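Local coordinates for protein 3-polyprenyl-4-hydroxybenzoate decarboxylase and related decarboxylases (PDB 6H6X) that catalyses, as the prenylated-FMN-dependent UbiD-class enzyme HmfF, decarboxylation of furan-2,5-dicarboxylic acid and, in reverse, carboxylation of 2-furoic acid, at residues B[44-49]-B[54-59]; B[117-122]-B[129-134]. The protein carries 8 engineered substitutions. All coordinates share one frame; numbering follows the deposited sequence.

Contact 1 of 2, residues B[44-49]-B[54-59]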
loop_
_atom_site.group_PDB
_atom_site.type_symbol
_atom_site.label_atom_id
_atom_site.label_comp_id
_atom_site.label_asym_id
_atom_site.label_seq_id
_atom_site.Cartn_x
_atom_site.Cartn_y
_atom_site.Cartn_z
ATOM N N LEU B 44 18.677 -0.008 -14.543
ATOM C CA LEU B 44 18.738 0.007 -15.971
ATOM C C LEU B 44 20.029 0.667 -16.460
ATOM O O LEU B 44 20.383 1.794 -16.046
ATOM C CB LEU B 44 17.564 0.778 -16.547
ATOM C CG LEU B 44 16.165 0.262 -16.353
ATOM C CD1 LEU B 44 15.193 1.295 -16.924
ATOM C CD2 LEU B 44 15.995 -1.056 -17.061
ATOM N N LEU B 45 20.691 -0.026 -17.384
ATOM C CA LEU B 45 21.875 0.465 -18.059
ATOM C C LEU B 45 21.522 0.771 -19.516
ATOM O O LEU B 45 21.265 -0.129 -20.294
ATOM C CB LEU B 45 22.977 -0.595 -17.936
ATOM C CG LEU B 45 24.279 -0.370 -18.695
ATOM C CD1 LEU B 45 24.948 0.949 -18.426
ATOM C CD2 LEU B 45 25.231 -1.490 -18.276
ATOM N N PHE B 46 21.504 2.049 -19.873
ATOM C CA PHE B 46 21.185 2.496 -21.203
ATOM C C PHE B 46 22.422 2.527 -22.111
ATOM O O PHE B 46 23.194 3.528 -22.093
ATOM C CB PHE B 46 20.538 3.877 -21.165
ATOM C CG PHE B 46 19.210 3.902 -20.431
ATOM C CD1 PHE B 46 18.022 3.585 -21.086
ATOM C CD2 PHE B 46 19.141 4.273 -19.087
ATOM C CE1 PHE B 46 16.799 3.622 -20.417
ATOM C CE2 PHE B 46 17.925 4.321 -18.420
ATOM C CZ PHE B 46 16.749 4.004 -19.084
ATOM N N GLU B 47 22.579 1.467 -22.926
ATOM C CA GLU B 47 23.783 1.264 -23.755
ATOM C C GLU B 47 23.903 2.179 -24.941
ATOM O O GLU B 47 25.001 2.333 -25.456
ATOM C CB GLU B 47 23.920 -0.182 -24.225
ATOM C CG GLU B 47 23.970 -1.193 -23.090
ATOM C CD GLU B 47 24.583 -2.540 -23.481
ATOM O OE1 GLU B 47 23.993 -3.266 -24.316
ATOM O OE2 GLU B 47 25.643 -2.905 -22.891
ATOM N N ARG B 48 22.817 2.826 -25.349
ATOM C CA ARG B 48 22.850 3.769 -26.459
ATOM C C ARG B 48 22.003 4.974 -26.147
ATOM O O ARG B 48 20.769 4.892 -26.137
ATOM C CB ARG B 48 22.355 3.100 -27.755
ATOM N N VAL B 49 22.666 6.095 -25.909
ATOM C CA VAL B 49 22.009 7.332 -25.608
ATOM C C VAL B 49 22.279 8.269 -26.757
ATOM O O VAL B 49 23.419 8.511 -27.122
ATOM C CB VAL B 49 22.494 7.924 -24.257
ATOM C CG1 VAL B 49 21.871 9.283 -24.008
ATOM C CG2 VAL B 49 22.174 6.950 -23.124
ATOM N N VAL B 54 28.828 7.393 -24.341
ATOM C CA VAL B 54 28.772 7.051 -22.902
ATOM C C VAL B 54 27.390 6.490 -22.506
ATOM O O VAL B 54 26.394 7.155 -22.720
ATOM C CB VAL B 54 29.111 8.312 -22.071
ATOM C CG1 VAL B 54 28.892 8.070 -20.567
ATOM C CG2 VAL B 54 30.540 8.775 -22.386
ATOM N N PRO B 55 27.322 5.291 -21.905
ATOM C CA PRO B 55 26.072 4.802 -21.346
ATOM C C PRO B 55 25.662 5.483 -20.024
ATOM O O PRO B 55 26.485 6.175 -19.426
ATOM C CB PRO B 55 26.333 3.322 -21.107
ATOM C CG PRO B 55 27.760 3.202 -20.948
ATOM C CD PRO B 55 28.418 4.339 -21.666
ATOM N N VAL B 56 24.382 5.313 -19.641
ATOM C CA VAL B 56 23.803 5.920 -18.443
ATOM C C VAL B 56 23.246 4.806 -17.609
ATOM O O VAL B 56 22.599 3.915 -18.141
ATOM C CB VAL B 56 22.725 6.923 -18.784
ATOM C CG1 VAL B 56 21.961 7.362 -17.530
ATOM C CG2 VAL B 56 23.354 8.138 -19.451
ATOM N N VAL B 57 23.541 4.799 -16.302
ATOM C CA VAL B 57 22.957 3.802 -15.414
ATOM C C VAL B 57 22.054 4.552 -14.399
ATOM O O VAL B 57 22.322 5.693 -14.004
ATOM C CB VAL B 57 24.032 2.899 -14.792
ATOM C CG1 VAL B 57 24.882 3.635 -13.762
ATOM C CG2 VAL B 57 23.449 1.684 -14.159
ATOM N N THR B 58 20.940 3.937 -14.047
ATOM C CA THR B 58 20.052 4.492 -13.028
ATOM C C THR B 58 19.503 3.365 -12.150
ATOM O O THR B 58 19.460 2.229 -12.579
ATOM C CB THR B 58 18.950 5.377 -13.616
ATOM O OG1 THR B 58 18.276 6.099 -12.554
ATOM C CG2 THR B 58 17.972 4.569 -14.420
ATOM N N GLY B 59 19.186 3.697 -10.893
ATOM C CA GLY B 59 18.524 2.770 -9.982
ATOM C C GLY B 59 19.479 1.699 -9.458
ATOM O O GLY B 59 19.143 0.526 -9.478
#
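The F46 ring meets 54-59 only with its edge. Near the ring plane, CD2 lies 3.6 Å from the carbonyl O of V56. Further along the same edge, CE2 is 4.0 Å from CG2 of T58. The first torsion sets this up: CG lies opposite the carbonyl carbon (chi1 -63°), which carries the ring obliquely over this face of the sheet, its CE2 edge reaching T58. F46 also packs on I31 and L34 of helix 30-38, and L44 packs on A38 there.

The backbones form an antiparallel beta hairpin. L44 with T58 and F46 with V56 are hydrogen-bonded pairs. L45 with V57 is the non-hydrogen-bonded pair between them. L44 and T58 exchange two bonds, one of them T58 N to L44 O at 3.0 Å. F46 N reaches V56 O at 2.8 Å, with a C=O...N angle of 166°. The return bond, V56 N to F46 O, is longer at 3.3 Å and more bent, 132° at the carbonyl.

L45 lies on the opposite face from F46. It sits beside P55, CD1 3.8 Å from CB, and the two side chains point the same way. P55 CB is also 3.3 Å from F46 O. Near the turn, the V49 and V56 side chains cross at about a right angle, CG2 to CG2 4.0 Å.

Polar ends look elsewhere. E47 OE2 makes a salt bridge to R20, and T58 OG1 bonds to the O of T288.

Strands 43-46 and 56-58 are the middle two of a four-stranded mixed sheet, between 18-21 and 286-287. V56 O takes a peptide N-H and also meets the CA-H of L45 and the phenyl edge. Its partial negative charge is probably eased by these contacts from strand 43-46.

Contact 2 of 2, residues B[117-122]-B[129-134]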
loop_
_atom_site.group_PDB
_atom_site.type_symbol
_atom_site.label_atom_id
_atom_site.label_comp_id
_atom_site.label_asym_id
_atom_site.label_seq_id
_atom_site.Cartn_x
_atom_site.Cartn_y
_atom_site.Cartn_z
ATOM N N LEU B 117 29.148 14.401 -21.868
ATOM C CA LEU B 117 28.395 13.561 -20.937
ATOM C C LEU B 117 26.897 13.597 -21.207
ATOM O O LEU B 117 26.295 14.674 -21.423
ATOM C CB LEU B 117 28.642 14.026 -19.521
ATOM C CG LEU B 117 30.103 14.033 -19.052
ATOM C CD1 LEU B 117 30.157 14.552 -17.631
ATOM C CD2 LEU B 117 30.747 12.653 -19.169
ATOM N N PRO B 118 26.278 12.421 -21.172
ATOM C CA PRO B 118 24.858 12.295 -21.430
ATOM C C PRO B 118 24.022 12.714 -20.198
ATOM O O PRO B 118 23.364 11.908 -19.613
ATOM C CB PRO B 118 24.715 10.808 -21.718
ATOM C CG PRO B 118 25.751 10.175 -20.826
ATOM C CD PRO B 118 26.907 11.120 -20.887
ATOM N N ILE B 119 24.038 13.989 -19.868
ATOM C CA ILE B 119 23.397 14.463 -18.687
ATOM C C ILE B 119 21.924 14.597 -19.025
ATOM O O ILE B 119 21.576 15.424 -19.856
ATOM C CB ILE B 119 23.983 15.794 -18.226
ATOM C CG1 ILE B 119 25.468 15.610 -17.935
ATOM C CG2 ILE B 119 23.248 16.337 -17.004
ATOM C CD1 ILE B 119 26.215 16.882 -17.778
ATOM N N PRO B 120 21.045 13.831 -18.335
ATOM C CA PRO B 120 19.624 13.824 -18.667
ATOM C C PRO B 120 18.859 15.049 -18.280
ATOM O O PRO B 120 19.282 15.804 -17.404
ATOM C CB PRO B 120 19.074 12.635 -17.856
ATOM C CG PRO B 120 20.274 11.865 -17.380
ATOM C CD PRO B 120 21.313 12.920 -17.205
ATOM N N THR B 121 17.711 15.214 -18.921
ATOM C CA THR B 121 16.663 16.149 -18.483
ATOM C C THR B 121 15.557 15.260 -17.925
ATOM O O THR B 121 15.109 14.306 -18.589
ATOM C CB THR B 121 16.220 17.022 -19.671
ATOM O OG1 THR B 121 17.390 17.614 -20.252
ATOM C CG2 THR B 121 15.332 18.122 -19.242
ATOM N N HIS B 122 15.174 15.475 -16.664
ATOM C CA HIS B 122 14.415 14.442 -15.957
ATOM C C HIS B 122 12.869 14.610 -16.046
ATOM O O HIS B 122 12.167 13.707 -16.507
ATOM C CB HIS B 122 14.894 14.350 -14.511
ATOM C CG HIS B 122 16.291 13.843 -14.381
ATOM N ND1 HIS B 122 17.392 14.675 -14.383
ATOM C CD2 HIS B 122 16.771 12.581 -14.295
ATOM C CE1 HIS B 122 18.489 13.941 -14.288
ATOM N NE2 HIS B 122 18.140 12.669 -14.237
ATOM N N PRO B 129 19.232 20.173 -18.467
ATOM C CA PRO B 129 19.886 18.976 -17.957
ATOM C C PRO B 129 20.435 19.196 -16.544
ATOM O O PRO B 129 20.904 20.288 -16.232
ATOM C CB PRO B 129 21.019 18.758 -18.934
ATOM C CG PRO B 129 20.666 19.555 -20.156
ATOM C CD PRO B 129 19.976 20.759 -19.592
ATOM N N TYR B 130 20.312 18.181 -15.689
ATOM C CA TYR B 130 20.807 18.250 -14.315
ATOM C C TYR B 130 21.681 17.080 -13.986
ATOM O O TYR B 130 21.369 15.950 -14.345
ATOM C CB TYR B 130 19.653 18.252 -13.324
ATOM C CG TYR B 130 19.177 19.626 -12.957
ATOM C CD1 TYR B 130 18.291 20.294 -13.753
ATOM C CD2 TYR B 130 19.584 20.232 -11.784
ATOM C CE1 TYR B 130 17.830 21.557 -13.422
ATOM C CE2 TYR B 130 19.138 21.480 -11.445
ATOM C CZ TYR B 130 18.251 22.134 -12.294
ATOM O OH TYR B 130 17.768 23.365 -11.991
ATOM N N ILE B 131 22.777 17.367 -13.296
ATOM C CA ILE B 131 23.637 16.337 -12.694
ATOM C C ILE B 131 23.039 16.091 -11.320
ATOM O O ILE B 131 22.976 17.009 -10.523
ATOM C CB ILE B 131 25.099 16.836 -12.567
ATOM C CG1 ILE B 131 25.664 17.140 -13.969
ATOM C CG2 ILE B 131 25.967 15.824 -11.838
ATOM C CD1 ILE B 131 27.049 17.731 -13.938
ATOM N N THR B 132 22.586 14.862 -11.070
ATOM C CA THR B 132 21.860 14.529 -9.847
ATOM C C THR B 132 22.556 13.506 -8.958
ATOM O O THR B 132 22.070 13.276 -7.878
ATOM C CB THR B 132 20.475 13.975 -10.157
ATOM O OG1 THR B 132 20.610 12.888 -11.072
ATOM C CG2 THR B 132 19.634 15.049 -10.833
ATOM N N ALA B 133 23.657 12.903 -9.406
ATOM C CA ALA B 133 24.302 11.852 -8.636
ATOM C C ALA B 133 25.768 12.091 -8.291
ATOM O O ALA B 133 26.520 11.148 -8.061
ATOM C CB ALA B 133 24.144 10.531 -9.343
ATOM N N ALA B 134 26.159 13.336 -8.226
ATOM C CA ALA B 134 27.531 13.702 -7.983
ATOM C C ALA B 134 27.693 13.950 -6.513
ATOM O O ALA B 134 26.946 14.734 -5.944
ATOM C CB ALA B 134 27.912 14.970 -8.729
#
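I131 and P129 both pack on I119, and this makes up the apolar part of the contact. The first torsion of I119 (chi1 -60°) sends its two branches to different partners. CG2 lies opposite the backbone N and is 3.8 Å from P129 CB. CD1, at the end of the other branch, is 3.9 Å from I131 CG1, and the two side chains cross obliquely. CG2 also comes within 3.3 Å of Y130 O.

One hydrogen bond joins the backbones. Y130 N donates it to P120 O at 3.1 Å, and the C=O...N angle is 167°. The same oxygen takes a CA-H contact from P129, with CA 3.3 Å away. The touching parts run nearly perpendicular, so this is a crossing and not strand pairing.

The ring contacts belong to H122. Y130 O lies at its edge, in plane, 3.5 Å from CE1. P120 CB covers one face of the ring, offset toward the rim. T132 CG2 approaches CE1 obliquely at 3.8 Å. The Y130 side chain turns off from 117-122, and its OH bonds to E254.

T288 ties the two polar side chains together. H122 NE2 and T132 OG1 both bond to its hydroxyl, and T132 OG1 also bonds to I289 O.

H122 is thus a second-shell residue behind T132. The bond from NE2 to T288 OG1 probably helps to hold the ring's rotation, while ND1 is buried by this contact with no partner in the model. The chemistry implies a largely apolar crossing, held by one backbone hydrogen bond. It places the loop after helix 113-116 against the start of strand 130-139, whose T132 touches the prenylated FMN.

Overall arrangement
Contact 1 comes first along the chain, and contact 2 follows it without overlap. Their centres are 12 Å apart. Contact 1 lies in the N-terminal UbiD domain, in a four-stranded mixed sheet. Contact 2 lies in the Rift-related domain, where strand 130-139 belongs to an eight-stranded antiparallel sheet. P118 joins them directly: its CG is 3.4 Å from CG2 of V56. Strand 286-287 also links them. It pairs with strand 56-58, and its Y286 packs on I119 and I131. T288, just after that strand, has partners in both contacts. The hairpin of contact 1 therefore packs behind the segments of contact 2, which reach the prenylated FMN pocket through T132.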